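Local coordinates for cytochrome P450 (Rhodococcus erythropolis, PDB 3WEC), which is a heme-containing cytochrome P450 monooxygenase that hydroxylates the quinoline nitrogen of a biosynthetic intermediate on the way to the antibiotic aurachin RE, at residues D25-Y30 against G331-V336; S176-L181 against I208-T213; Q284-A289 against F374-S379. All blocks are in the same frame, centred on the assembly; numbering follows the deposited sequence.

How the contacts relate
Contact 1 opens first, at the A helix (27-36) near the N terminus, and closes some 300 residues later at the end of the K' helix (328-333). Within that long loop contact 2 opens and closes on its own, joining the neighbouring F (172-182) and G (194-216) helices after a span of 26 residues. Contact 3 opens at the start of the K helix (286-296), also before contact 1 has closed, and closes beyond it on the L helix (364-381), so contacts 1 and 3 cross. Contacts 1 and 2 lie on opposite sides of the chain's centre, their centres 36 Å apart; contacts 1 and 3 come within about 9 Å at their nearest atoms.

Contact 1. Residues D25-Y30 against G331-V336; sequences DPYPVY and GNREAV
In the P450 fold the A helix (27-36) lies beside the short K' helix (328-333), and here the two are joined by a cation-pi stack of Arg-333 on Tyr-27. The guanidinium lies almost flat on the ring, the planes 13° apart, with Arg-333 CZ 3.6 Å from the centroid of the Tyr-27 ring and 23° off its normal. NH2 of Arg-333 sits over the middle of the ring and comes to 3.3 Å from Tyr-27 CE1, while Arg-333 CZ rests above Tyr-27 CD1 at 3.4 Å. NE and NH1 stand a little further off, near the CD1 side of the ring. The bend of the arginine chain at chi2 (-48°) turns it aside from a straight run at Tyr-27, so that its end passes over the ring face, and the two side chains meet at about a right angle.

Both groups are gripped at their polar ends as well. Arg-333 NH1 pairs with Asp-340 in a salt bridge, NH2 donates to the carbonyl of Phe-296 at the end of the K helix (286-296), and the phenol OH of Tyr-27 is hydrogen-bonded to Glu-297. Ahead of the A helix, Asp-25 OD2 accepts a weak capping bond from Tyr-27 N at 3.4 Å.

The pair is buried, and burial would be costly for the positive charge without partners inside the protein. Asp-340, the Phe-296 carbonyl and the rings of Tyr-27 and Phe-296 together probably offset that cost. With partners at NH1 and NH2 fixing its rotation, the guanidinium is held flat against the tyrosine ring, while its N-H groups serve Phe-296 at the end of the K helix and Asp-340, which follows the K' helix in the chain.

Contact 2. Residues S176-L181 against I208-T213; sequences SEWSNL and IDYFRT
Trp-178 on the F helix (172-182) and Tyr-210 on the G helix (194-216) reach toward each other across the F-G helix pair of the P450 fold, and the contact consists of these two aromatic side chains. In P450s these helices, with the loop between them, roof the distal, substrate-binding side of the heme. The side chains cross at about a right angle, and the planes of the indole six-membered ring and the phenol are inclined at 50°, with centroids 5.0 Å apart. The far corner of the indole does the touching. Trp-178 CZ3 lies over one face of the tyrosine ring, off centre toward its base, 3.4 Å from Tyr-210 CG, and its neighbour Trp-178 CH2 presses on the methylene at 3.4 Å from Tyr-210 CB.

Tyr-210 has its ring anti to the backbone N (chi1 168°), which carries it out from the G helix; chi2 (86°) then turns one face to the tryptophan. Its OH continues to Asp-171, just before the F helix begins, and this hydrogen bond holds the ring at its far end. On the tryptophan, NE1 makes a weak hydrogen bond to Glu-206, one turn back on the G helix, so the nitrogen adds a weak link to the same helix. Phe-211 comes to the edge of the tyrosine ring with its CE1, itself packed against helix 240-271.

Both rings are partly exposed, and the contact lies at the surface, away from the heme and substrate sites. Beside it, Arg-212 binds Asp-209 in a salt bridge, Arg-212 NH2 to Asp-209 OD1 at 3.5 Å, and Asp-241 through NE. One turn along, Thr-213 OG1 donates to Asp-209 O at 3.1 Å, from above the carbonyl plane.

Contact 3. Residues Q284-A289 against F374-S379; sequences QFIENA and FLRELS
Leu-375 of the L helix (364-381) and the buried Ile-286 and Ala-289 of the K helix (286-296) form the packed side of this contact, between two helices of the P450 fold; the L helix is the one that follows the axial cysteine, Cys-361. Leu-375 CD1 meets Ala-289 CB at 3.7 Å and covers the backbone oxygen of the preceding turn, Ile-286 O, at 3.8 Å. Leu-375 also touches Met-265 and Phe-269 of helix 240-271, and together with Ala-289 it rests on Val-279 of the J helix (273-281), so this half of the interface joins a buried apolar core.

Toward the outside the packing passes from methyls to a charged chain. Arg-376, partly exposed, stretches from the L helix with CG anti to the backbone N (chi1 177°), then bends at chi3, and its end closes over the Ile-286 side chain. Arg-376 NH2 lies 3.5 Å from Ile-286 CG1; the modelled approach to the terminal methyl is closer still, and that detail is doubtful. Glu-287, its opposite in charge, stays at a distance, Glu-287 OE2 being 5.4 Å from Arg-376 NH2.

Inside the L helix, Leu-375 O takes two bonds from one residue: Ser-379 N at 2.8 Å, and Ser-379 OG, which donates at 2.9 Å, tilted 30° from the carbonyl plane.

Contact 1. Residues D25-Y30 against G331-V336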
loop_
_atom_site.group_PDB
_atom_site.type_symbol
_atom_site.label_atom_id
_atom_site.label_comp_id
_atom_site.label_asym_id
_atom_site.label_seq_id
_atom_site.Cartn_x
_atom_site.Cartn_y
_atom_site.Cartn_z
ATOM N N ASP A 25 1.855 -0.319 18.793
ATOM C CA ASP A 25 3.142 -1.002 18.727
ATOM C C ASP A 25 2.890 -2.488 18.609
ATOM O O ASP A 25 2.446 -3.122 19.561
ATOM C CB ASP A 25 4.067 -0.691 19.914
ATOM C CG ASP A 25 5.488 -1.226 19.698
ATOM O OD1 ASP A 25 6.278 -1.232 20.663
ATOM O OD2 ASP A 25 5.810 -1.653 18.554
ATOM N N PRO A 26 3.131 -3.044 17.409
ATOM C CA PRO A 26 2.861 -4.451 17.205
ATOM C C PRO A 26 4.121 -5.312 17.226
ATOM O O PRO A 26 4.022 -6.534 17.335
ATOM C CB PRO A 26 2.200 -4.485 15.805
ATOM C CG PRO A 26 2.301 -3.117 15.247
ATOM C CD PRO A 26 3.196 -2.314 16.134
ATOM N N TYR A 27 5.287 -4.681 17.134
ATOM C CA TYR A 27 6.571 -5.395 17.007
ATOM C C TYR A 27 6.955 -6.320 18.164
ATOM O O TYR A 27 7.361 -7.451 17.921
ATOM C CB TYR A 27 7.696 -4.424 16.646
ATOM C CG TYR A 27 7.298 -3.629 15.435
ATOM C CD1 TYR A 27 7.363 -4.194 14.157
ATOM C CD2 TYR A 27 6.793 -2.332 15.574
ATOM C CE1 TYR A 27 6.965 -3.481 13.046
ATOM C CE2 TYR A 27 6.374 -1.611 14.466
ATOM C CZ TYR A 27 6.467 -2.185 13.204
ATOM O OH TYR A 27 6.059 -1.447 12.108
ATOM N N PRO A 28 6.825 -5.858 19.421
ATOM C CA PRO A 28 7.163 -6.844 20.461
ATOM C C PRO A 28 6.272 -8.087 20.383
ATOM O O PRO A 28 6.694 -9.161 20.833
ATOM C CB PRO A 28 6.920 -6.088 21.783
ATOM C CG PRO A 28 7.078 -4.645 21.423
ATOM C CD PRO A 28 6.607 -4.508 19.976
ATOM N N VAL A 29 5.063 -7.942 19.830
ATOM C CA VAL A 29 4.118 -9.059 19.727
ATOM C C VAL A 29 4.462 -9.912 18.514
ATOM O O VAL A 29 4.314 -11.134 18.543
ATOM C CB VAL A 29 2.652 -8.575 19.664
ATOM C CG1 VAL A 29 1.702 -9.740 19.401
ATOM C CG2 VAL A 29 2.274 -7.824 20.943
ATOM N N TYR A 30 4.919 -9.240 17.454
ATOM C CA TYR A 30 5.496 -9.885 16.278
ATOM C C TYR A 30 6.731 -10.673 16.681
ATOM O O TYR A 30 7.018 -11.720 16.101
ATOM C CB TYR A 30 5.917 -8.839 15.234
ATOM C CG TYR A 30 4.798 -8.122 14.468
ATOM C CD1 TYR A 30 5.023 -6.874 13.893
ATOM C CD2 TYR A 30 3.552 -8.697 14.288
ATOM C CE1 TYR A 30 4.040 -6.216 13.181
ATOM C CE2 TYR A 30 2.557 -8.041 13.563
ATOM C CZ TYR A 30 2.796 -6.796 13.012
ATOM O OH TYR A 30 1.784 -6.138 12.307
ATOM N N GLY A 331 8.169 -10.471 9.195
ATOM C CA GLY A 331 9.270 -11.001 8.414
ATOM C C GLY A 331 10.390 -9.998 8.275
ATOM O O GLY A 331 11.521 -10.317 8.537
ATOM N N ASN A 332 10.065 -8.769 7.891
ATOM C CA ASN A 332 11.062 -7.712 7.721
ATOM C C ASN A 332 12.038 -7.538 8.892
ATOM O O ASN A 332 13.232 -7.243 8.670
ATOM C CB ASN A 332 10.370 -6.393 7.415
ATOM C CG ASN A 332 9.821 -6.337 5.985
ATOM O OD1 ASN A 332 10.103 -7.212 5.160
ATOM N ND2 ASN A 332 9.002 -5.328 5.703
ATOM N N ARG A 333 11.528 -7.697 10.127
ATOM C CA ARG A 333 12.320 -7.466 11.325
ATOM C C ARG A 333 13.444 -8.508 11.452
ATOM O O ARG A 333 14.430 -8.295 12.157
ATOM C CB ARG A 333 11.446 -7.365 12.600
ATOM C CG ARG A 333 10.566 -6.115 12.686
ATOM C CD ARG A 333 11.361 -4.848 12.377
ATOM N NE ARG A 333 10.582 -3.607 12.516
ATOM C CZ ARG A 333 10.460 -2.956 13.674
ATOM N NH1 ARG A 333 11.049 -3.433 14.778
ATOM N NH2 ARG A 333 9.758 -1.840 13.740
ATOM N N GLU A 334 13.317 -9.603 10.703
ATOM C CA GLU A 334 14.408 -10.590 10.593
ATOM C C GLU A 334 14.973 -10.736 9.155
ATOM O O GLU A 334 15.724 -11.664 8.883
ATOM C CB GLU A 334 14.005 -11.959 11.207
ATOM C CG GLU A 334 12.876 -12.698 10.484
ATOM C CD GLU A 334 12.603 -14.088 11.037
ATOM O OE1 GLU A 334 12.929 -14.338 12.209
ATOM O OE2 GLU A 334 12.066 -14.946 10.298
ATOM N N ALA A 335 14.634 -9.820 8.251
ATOM C CA ALA A 335 15.132 -9.888 6.857
ATOM C C ALA A 335 16.623 -9.512 6.725
ATOM O O ALA A 335 17.297 -9.931 5.779
ATOM C CB ALA A 335 14.270 -9.051 5.922
ATOM N N VAL A 336 17.111 -8.736 7.696
ATOM C CA VAL A 336 18.499 -8.261 7.784
ATOM C C VAL A 336 19.043 -8.538 9.201
ATOM O O VAL A 336 18.259 -8.791 10.115
ATOM C CB VAL A 336 18.575 -6.735 7.509
ATOM C CG1 VAL A 336 18.210 -6.406 6.067
ATOM C CG2 VAL A 336 17.667 -5.958 8.464
#

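Contact 2. Residues S176-L181 against I208-T213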
loop_
_atom_site.group_PDB
_atom_site.type_symbol
_atom_site.label_atom_id
_atom_site.label_comp_id
_atom_site.label_asym_id
_atom_site.label_seq_id
_atom_site.Cartn_x
_atom_site.Cartn_y
_atom_site.Cartn_z
ATOM N N SER A 176 -9.359 14.652 -6.909
ATOM C CA SER A 176 -8.852 14.754 -5.561
ATOM C C SER A 176 -9.958 14.435 -4.546
ATOM O O SER A 176 -9.702 13.810 -3.530
ATOM C CB SER A 176 -8.279 16.156 -5.331
ATOM O OG SER A 176 -8.011 16.345 -3.969
ATOM N N GLU A 177 -11.191 14.846 -4.813
ATOM C CA GLU A 177 -12.300 14.436 -3.929
ATOM C C GLU A 177 -12.581 12.922 -3.958
ATOM O O GLU A 177 -12.548 12.239 -2.914
ATOM C CB GLU A 177 -13.573 15.197 -4.252
ATOM C CG GLU A 177 -13.719 16.498 -3.452
ATOM C CD GLU A 177 -14.980 17.228 -3.840
ATOM O OE1 GLU A 177 -15.579 16.856 -4.898
ATOM O OE2 GLU A 177 -15.373 18.176 -3.104
ATOM N N TRP A 178 -12.822 12.383 -5.151
ATOM C CA TRP A 178 -12.868 10.916 -5.303
ATOM C C TRP A 178 -11.715 10.243 -4.572
ATOM O O TRP A 178 -11.875 9.204 -3.889
ATOM C CB TRP A 178 -12.920 10.505 -6.788
ATOM C CG TRP A 178 -14.193 10.888 -7.510
ATOM C CD1 TRP A 178 -15.491 10.914 -6.996
ATOM C CD2 TRP A 178 -14.347 11.304 -8.919
ATOM N NE1 TRP A 178 -16.384 11.327 -7.937
ATOM C CE2 TRP A 178 -15.772 11.561 -9.114
ATOM C CE3 TRP A 178 -13.478 11.460 -9.997
ATOM C CZ2 TRP A 178 -16.291 11.982 -10.339
ATOM C CZ3 TRP A 178 -14.004 11.888 -11.221
ATOM C CH2 TRP A 178 -15.384 12.132 -11.393
ATOM N N SER A 179 -10.531 10.814 -4.698
ATOM C CA SER A 179 -9.313 10.042 -4.286
ATOM C C SER A 179 -9.314 9.959 -2.775
ATOM O O SER A 179 -8.898 8.988 -2.174
ATOM C CB SER A 179 -8.039 10.711 -4.789
ATOM O OG SER A 179 -7.989 10.560 -6.190
ATOM N N ASN A 180 -9.907 10.965 -2.183
ATOM C CA ASN A 180 -10.085 10.991 -0.775
ATOM C C ASN A 180 -11.107 9.950 -0.231
ATOM O O ASN A 180 -10.825 9.253 0.738
ATOM C CB ASN A 180 -10.525 12.416 -0.460
ATOM C CG ASN A 180 -10.539 12.683 0.983
ATOM O OD1 ASN A 180 -9.510 13.093 1.555
ATOM N ND2 ASN A 180 -11.695 12.478 1.609
ATOM N N LEU A 181 -12.336 9.923 -0.774
ATOM C CA LEU A 181 -13.330 8.906 -0.436
ATOM C C LEU A 181 -12.790 7.492 -0.763
ATOM O O LEU A 181 -13.038 6.515 -0.044
ATOM C CB LEU A 181 -14.558 9.133 -1.286
ATOM C CG LEU A 181 -15.581 10.245 -0.856
ATOM C CD1 LEU A 181 -15.512 10.460 0.630
ATOM C CD2 LEU A 181 -15.407 11.519 -1.670
ATOM N N ILE A 208 -15.396 5.267 -11.530
ATOM C CA ILE A 208 -15.477 4.303 -12.594
ATOM C C ILE A 208 -16.273 4.866 -13.803
ATOM O O ILE A 208 -15.849 4.663 -14.956
ATOM C CB ILE A 208 -16.030 2.944 -12.092
ATOM C CG1 ILE A 208 -14.914 2.191 -11.355
ATOM C CG2 ILE A 208 -16.577 2.106 -13.268
ATOM C CD1 ILE A 208 -15.421 0.979 -10.599
ATOM N N ASP A 209 -17.396 5.549 -13.547
ATOM C CA ASP A 209 -18.180 6.188 -14.634
ATOM C C ASP A 209 -17.300 7.166 -15.415
ATOM O O ASP A 209 -17.146 7.078 -16.659
ATOM C CB ASP A 209 -19.415 6.950 -14.097
ATOM C CG ASP A 209 -20.732 6.300 -14.500
ATOM O OD1 ASP A 209 -21.012 5.164 -14.043
ATOM O OD2 ASP A 209 -21.487 6.927 -15.289
ATOM N N TYR A 210 -16.723 8.095 -14.657
ATOM C CA TYR A 210 -15.821 9.092 -15.179
ATOM C C TYR A 210 -14.634 8.476 -15.949
ATOM O O TYR A 210 -14.276 8.960 -17.018
ATOM C CB TYR A 210 -15.315 9.929 -14.034
ATOM C CG TYR A 210 -14.173 10.790 -14.417
ATOM C CD1 TYR A 210 -14.401 12.027 -14.964
ATOM C CD2 TYR A 210 -12.869 10.385 -14.215
ATOM C CE1 TYR A 210 -13.374 12.840 -15.345
ATOM C CE2 TYR A 210 -11.823 11.198 -14.608
ATOM C CZ TYR A 210 -12.100 12.422 -15.177
ATOM O OH TYR A 210 -11.127 13.294 -15.587
ATOM N N PHE A 211 -14.007 7.439 -15.397
ATOM C CA PHE A 211 -12.843 6.822 -16.071
ATOM C C PHE A 211 -13.164 6.225 -17.437
ATOM O O PHE A 211 -12.416 6.476 -18.370
ATOM C CB PHE A 211 -12.030 5.870 -15.173
ATOM C CG PHE A 211 -11.060 6.586 -14.257
ATOM C CD1 PHE A 211 -10.194 7.573 -14.758
ATOM C CD2 PHE A 211 -10.991 6.272 -12.899
ATOM C CE1 PHE A 211 -9.298 8.235 -13.910
ATOM C CE2 PHE A 211 -10.122 6.964 -12.047
ATOM C CZ PHE A 211 -9.269 7.938 -12.563
ATOM N N ARG A 212 -14.265 5.475 -17.555
ATOM C CA ARG A 212 -14.794 4.995 -18.860
ATOM C C ARG A 212 -14.824 6.104 -19.915
ATOM O O ARG A 212 -14.176 6.022 -20.960
ATOM C CB ARG A 212 -16.223 4.466 -18.740
ATOM C CG ARG A 212 -16.404 3.267 -17.845
ATOM C CD ARG A 212 -17.762 2.657 -18.170
ATOM N NE ARG A 212 -18.059 1.507 -17.317
ATOM C CZ ARG A 212 -18.858 1.523 -16.246
ATOM N NH1 ARG A 212 -19.037 0.391 -15.574
ATOM N NH2 ARG A 212 -19.468 2.643 -15.825
ATOM N N THR A 213 -15.591 7.136 -19.587
ATOM C CA THR A 213 -15.876 8.277 -20.431
ATOM C C THR A 213 -14.604 9.007 -20.874
ATOM O O THR A 213 -14.500 9.398 -22.034
ATOM C CB THR A 213 -16.814 9.236 -19.659
ATOM O OG1 THR A 213 -17.994 8.515 -19.268
ATOM C CG2 THR A 213 -17.204 10.455 -20.504
#

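Contact 3. Residues Q284-A289 against F374-S379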
loop_
_atom_site.group_PDB
_atom_site.type_symbol
_atom_site.label_atom_id
_atom_site.label_comp_id
_atom_site.label_asym_id
_atom_site.label_seq_id
_atom_site.Cartn_x
_atom_site.Cartn_y
_atom_site.Cartn_z
ATOM N N GLN A 284 24.217 9.891 -0.879
ATOM C CA GLN A 284 24.279 8.646 -1.655
ATOM C C GLN A 284 23.506 7.490 -0.977
ATOM O O GLN A 284 23.303 6.433 -1.571
ATOM C CB GLN A 284 25.732 8.247 -1.984
ATOM C CG GLN A 284 26.557 7.740 -0.807
ATOM C CD GLN A 284 27.390 8.824 -0.133
ATOM O OE1 GLN A 284 26.870 9.690 0.577
ATOM N NE2 GLN A 284 28.700 8.764 -0.344
ATOM N N PHE A 285 23.075 7.706 0.263
ATOM C CA PHE A 285 22.316 6.694 1.001
ATOM C C PHE A 285 20.789 6.878 0.919
ATOM O O PHE A 285 20.047 6.060 1.460
ATOM C CB PHE A 285 22.815 6.575 2.466
ATOM C CG PHE A 285 24.072 5.737 2.624
ATOM C CD1 PHE A 285 23.999 4.439 3.110
ATOM C CD2 PHE A 285 25.317 6.240 2.283
ATOM C CE1 PHE A 285 25.137 3.657 3.252
ATOM C CE2 PHE A 285 26.472 5.467 2.427
ATOM C CZ PHE A 285 26.382 4.168 2.910
ATOM N N ILE A 286 20.331 7.917 0.204
ATOM C CA ILE A 286 18.903 8.270 0.096
ATOM C C ILE A 286 18.029 7.106 -0.343
ATOM O O ILE A 286 16.922 6.965 0.150
ATOM C CB ILE A 286 18.613 9.442 -0.877
ATOM C CG1 ILE A 286 19.470 9.329 -2.153
ATOM C CG2 ILE A 286 18.801 10.793 -0.195
ATOM C CD1 ILE A 286 18.804 8.672 -3.353
ATOM N N GLU A 287 18.525 6.281 -1.266
ATOM C CA GLU A 287 17.729 5.152 -1.721
ATOM C C GLU A 287 17.685 4.033 -0.682
ATOM O O GLU A 287 16.622 3.453 -0.437
ATOM C CB GLU A 287 18.101 4.666 -3.142
ATOM C CG GLU A 287 19.561 4.394 -3.439
ATOM C CD GLU A 287 20.300 5.589 -4.048
ATOM O OE1 GLU A 287 21.332 6.001 -3.471
ATOM O OE2 GLU A 287 19.863 6.117 -5.105
ATOM N N ASN A 288 18.816 3.788 -0.040
ATOM C CA ASN A 288 18.948 2.761 1.004
ATOM C C ASN A 288 18.109 3.071 2.240
ATOM O O ASN A 288 17.593 2.161 2.878
ATOM C CB ASN A 288 20.425 2.574 1.407
ATOM C CG ASN A 288 21.385 2.631 0.216
ATOM O OD1 ASN A 288 21.078 3.212 -0.823
ATOM N ND2 ASN A 288 22.578 2.065 0.387
ATOM N N ALA A 289 17.989 4.365 2.543
ATOM C CA ALA A 289 17.166 4.897 3.632
ATOM C C ALA A 289 15.705 4.734 3.394
ATOM O O ALA A 289 14.929 4.541 4.344
ATOM C CB ALA A 289 17.449 6.369 3.814
ATOM N N PHE A 374 11.111 12.830 -1.903
ATOM C CA PHE A 374 10.569 13.452 -0.700
ATOM C C PHE A 374 11.639 13.554 0.377
ATOM O O PHE A 374 11.773 14.604 0.996
ATOM C CB PHE A 374 9.368 12.703 -0.149
ATOM C CG PHE A 374 8.804 13.313 1.115
ATOM C CD1 PHE A 374 7.846 14.302 1.047
ATOM C CD2 PHE A 374 9.220 12.873 2.367
ATOM C CE1 PHE A 374 7.313 14.863 2.199
ATOM C CE2 PHE A 374 8.671 13.413 3.514
ATOM C CZ PHE A 374 7.745 14.428 3.435
ATOM N N LEU A 375 12.367 12.454 0.604
ATOM C CA LEU A 375 13.395 12.398 1.619
ATOM C C LEU A 375 14.561 13.383 1.270
ATOM O O LEU A 375 15.033 14.110 2.147
ATOM C CB LEU A 375 13.887 10.955 1.787
ATOM C CG LEU A 375 14.570 10.474 3.079
ATOM C CD1 LEU A 375 15.634 9.437 2.762
ATOM C CD2 LEU A 375 15.135 11.578 3.947
ATOM N N ARG A 376 14.966 13.406 -0.007
ATOM C CA ARG A 376 16.026 14.270 -0.518
ATOM C C ARG A 376 15.729 15.758 -0.281
ATOM O O ARG A 376 16.617 16.512 0.118
ATOM C CB ARG A 376 16.307 14.048 -2.010
ATOM C CG ARG A 376 17.361 15.026 -2.531
ATOM C CD ARG A 376 17.819 14.813 -3.976
ATOM N NE ARG A 376 18.393 13.489 -4.179
ATOM C CZ ARG A 376 17.710 12.442 -4.636
ATOM N NH1 ARG A 376 16.424 12.553 -4.977
ATOM N NH2 ARG A 376 18.327 11.282 -4.769
ATOM N N GLU A 377 14.487 16.165 -0.552
ATOM C CA GLU A 377 14.068 17.544 -0.295
ATOM C C GLU A 377 14.039 17.798 1.217
ATOM O O GLU A 377 14.506 18.827 1.704
ATOM C CB GLU A 377 12.688 17.810 -0.918
ATOM C CG GLU A 377 12.651 17.865 -2.443
ATOM C CD GLU A 377 13.554 18.956 -3.020
ATOM O OE1 GLU A 377 14.366 18.604 -3.908
ATOM O OE2 GLU A 377 13.466 20.138 -2.569
ATOM N N LEU A 378 13.487 16.822 1.937
ATOM C CA LEU A 378 13.377 16.832 3.374
ATOM C C LEU A 378 14.710 17.088 4.084
ATOM O O LEU A 378 14.811 17.943 4.959
ATOM C CB LEU A 378 12.873 15.475 3.841
ATOM C CG LEU A 378 11.759 15.327 4.893
ATOM C CD1 LEU A 378 12.139 14.254 5.916
ATOM C CD2 LEU A 378 11.306 16.611 5.577
ATOM N N SER A 379 15.704 16.285 3.729
ATOM C CA SER A 379 17.005 16.298 4.379
ATOM C C SER A 379 17.814 17.485 3.931
ATOM O O SER A 379 18.627 17.971 4.689
ATOM C CB SER A 379 17.774 15.020 4.059
ATOM O OG SER A 379 17.808 14.805 2.651
#